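Long-range contact in fanconi-associated nuclease 1 homolog (Pseudomonas aeruginosa, PDB 5Y7Q), which belongs to the Fanconi-associated nuclease 1 family and carries a VRR-NUC domain: residues A[526-531]-A[541-546]. Numbering follows the deposited sequence.
Sequences LPDLIQ and MVEVKG
Leu529 and Val542 face each other as an antiparallel hydrogen-bonded pair, each closing one half of a ring: Leu529 N donates to Val542 O at 2.9 Å, and Val542 N returns a bond to Leu529 O, also 2.9 Å. The second bond reaches its oxygen from above the carbonyl plane, 46° out of it. Ile530 and Met541 form the next, non-hydrogen-bonded pair.

Just ahead of strand 529-533, Asp528 meets Glu543 of strand 538-545, and both acids add side-chain bonds. Glu543 sends CG anti to its backbone N (chi1 178°) and then bends at chi2, bringing OE1 to Asp528 N at 2.9 Å, nearly along the carboxylate C-O axis. Asp528 OD2 accepts a hydrogen bond from Val544 N, 2.8 Å away, on its anti side. The short aspartate holds its carboxylate close to the backbone, within range of the Val544 N-H, whereas the longer glutamate must bend to meet the Asp528 amide. Their carboxylates lie close, OD2 of Asp528 3.1 Å from OE2 of Glu543, with planes 43° apart; Lys545 NZ forms a salt bridge to Glu543 OE2. Pro527-Asp528 and Glu543-Val544-Lys545 match the PD-(D/E)XK nuclease signature, and the nearest atom of the contact is about 5 Å from the bound nucleic acid.

Apolar residues line both faces of the hairpin. Pro527 lays its compact ring against Met541 CB, while the extended methionine runs beside Ile530, Met541 CE lying 3.8 Å from Ile530 CD1. On the other face, the branched Leu529 and Val544 side chains cross at an angle, Leu529 CD1 lying 3.9 Å from Val544 CG2.

Helix 409-418 covers Ile530 and Met541, and helix 388-396 packs on Leu529 and Val544. Within the mixed sheet, strand 402-405 flanks strand 529-533, and strand 569-577 flanks strand 538-545.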
loop_
_atom_site.group_PDB
_atom_site.type_symbol
_atom_site.label_atom_id
_atom_site.label_comp_id
_atom_site.label_asym_id
_atom_site.label_seq_id
_atom_site.Cartn_x
_atom_site.Cartn_y
_atom_site.Cartn_z
ATOM N N LEU A 526 14.000 11.009 7.258
ATOM C CA LEU A 526 15.196 11.774 6.981
ATOM C C LEU A 526 14.839 13.248 6.779
ATOM O O LEU A 526 13.703 13.574 6.424
ATOM C CB LEU A 526 15.906 11.224 5.745
ATOM C CG LEU A 526 16.643 9.884 5.874
ATOM C CD1 LEU A 526 15.724 8.715 6.225
ATOM C CD2 LEU A 526 17.364 9.568 4.603
ATOM N N PRO A 527 15.792 14.155 7.011
ATOM C CA PRO A 527 15.492 15.589 6.971
ATOM C C PRO A 527 14.907 16.062 5.646
ATOM O O PRO A 527 15.226 15.544 4.578
ATOM C CB PRO A 527 16.860 16.223 7.222
ATOM C CG PRO A 527 17.531 15.235 8.095
ATOM C CD PRO A 527 17.151 13.912 7.518
ATOM N N ASP A 528 14.070 17.099 5.735
ATOM C CA ASP A 528 13.409 17.643 4.550
ATOM C C ASP A 528 14.418 17.996 3.477
ATOM O O ASP A 528 14.262 17.607 2.313
ATOM C CB ASP A 528 12.588 18.890 4.902
ATOM C CG ASP A 528 11.459 18.613 5.893
ATOM O OD1 ASP A 528 10.698 17.623 5.720
ATOM O OD2 ASP A 528 11.315 19.416 6.844
ATOM N N LEU A 529 15.465 18.726 3.853
ATOM C CA LEU A 529 16.333 19.368 2.886
ATOM C C LEU A 529 17.749 18.833 2.993
ATOM O O LEU A 529 18.182 18.300 4.022
ATOM C CB LEU A 529 16.377 20.888 3.070
ATOM C CG LEU A 529 15.102 21.714 3.081
ATOM C CD1 LEU A 529 15.491 23.171 3.247
ATOM C CD2 LEU A 529 14.286 21.535 1.832
ATOM N N ILE A 530 18.479 19.025 1.914
ATOM C CA ILE A 530 19.903 18.778 1.912
ATOM C C ILE A 530 20.576 19.896 1.101
ATOM O O ILE A 530 20.111 20.266 0.016
ATOM C CB ILE A 530 20.194 17.369 1.353
ATOM C CG1 ILE A 530 21.693 17.029 1.519
ATOM C CG2 ILE A 530 19.654 17.245 -0.112
ATOM C CD1 ILE A 530 22.063 15.532 1.392
ATOM N N GLN A 531 21.637 20.477 1.638
ATOM C CA GLN A 531 22.334 21.519 0.910
ATOM C C GLN A 531 23.778 21.104 0.670
ATOM O O GLN A 531 24.412 20.455 1.516
ATOM C CB GLN A 531 22.260 22.891 1.612
ATOM C CG GLN A 531 22.071 22.900 3.106
ATOM C CD GLN A 531 22.430 24.262 3.702
ATOM O OE1 GLN A 531 22.635 25.236 2.966
ATOM N NE2 GLN A 531 22.528 24.331 5.028
ATOM N N MET A 541 22.231 18.383 6.067
ATOM C CA MET A 541 20.799 18.109 6.007
ATOM C C MET A 541 20.066 18.989 6.996
ATOM O O MET A 541 20.545 19.214 8.114
ATOM C CB MET A 541 20.486 16.657 6.347
ATOM C CG MET A 541 20.965 15.699 5.320
ATOM S SD MET A 541 21.000 14.015 5.933
ATOM C CE MET A 541 21.686 13.307 4.461
ATOM N N VAL A 542 18.887 19.451 6.601
ATOM C CA VAL A 542 18.110 20.371 7.421
ATOM C C VAL A 542 16.667 19.889 7.485
ATOM O O VAL A 542 15.967 19.864 6.465
ATOM C CB VAL A 542 18.176 21.808 6.871
ATOM C CG1 VAL A 542 17.423 22.755 7.793
ATOM C CG2 VAL A 542 19.668 22.267 6.661
ATOM N N GLU A 543 16.218 19.521 8.676
ATOM C CA GLU A 543 14.799 19.324 8.916
ATOM C C GLU A 543 14.138 20.674 9.173
ATOM O O GLU A 543 14.591 21.439 10.032
ATOM C CB GLU A 543 14.582 18.381 10.102
ATOM C CG GLU A 543 13.118 18.145 10.461
ATOM C CD GLU A 543 12.295 17.543 9.318
ATOM O OE1 GLU A 543 12.892 16.989 8.363
ATOM O OE2 GLU A 543 11.040 17.627 9.380
ATOM N N VAL A 544 13.066 20.969 8.427
ATOM C CA VAL A 544 12.346 22.238 8.533
ATOM C C VAL A 544 11.115 22.081 9.424
ATOM O O VAL A 544 10.365 21.108 9.302
ATOM C CB VAL A 544 11.950 22.743 7.136
ATOM C CG1 VAL A 544 11.074 23.952 7.249
ATOM C CG2 VAL A 544 13.192 23.081 6.336
ATOM N N LYS A 545 10.908 23.039 10.332
ATOM C CA LYS A 545 9.739 23.053 11.206
ATOM C C LYS A 545 9.130 24.449 11.240
ATOM O O LYS A 545 9.751 25.389 11.750
ATOM C CB LYS A 545 10.104 22.590 12.624
ATOM C CG LYS A 545 10.346 21.078 12.745
ATOM C CD LYS A 545 9.148 20.288 12.226
ATOM C CE LYS A 545 9.470 18.820 12.006
ATOM N NZ LYS A 545 8.299 18.103 11.421
ATOM N N GLY A 546 7.900 24.575 10.726
ATOM C CA GLY A 546 7.167 25.818 10.809
ATOM C C GLY A 546 6.517 25.991 12.161
ATOM O O GLY A 546 6.660 25.161 13.067
#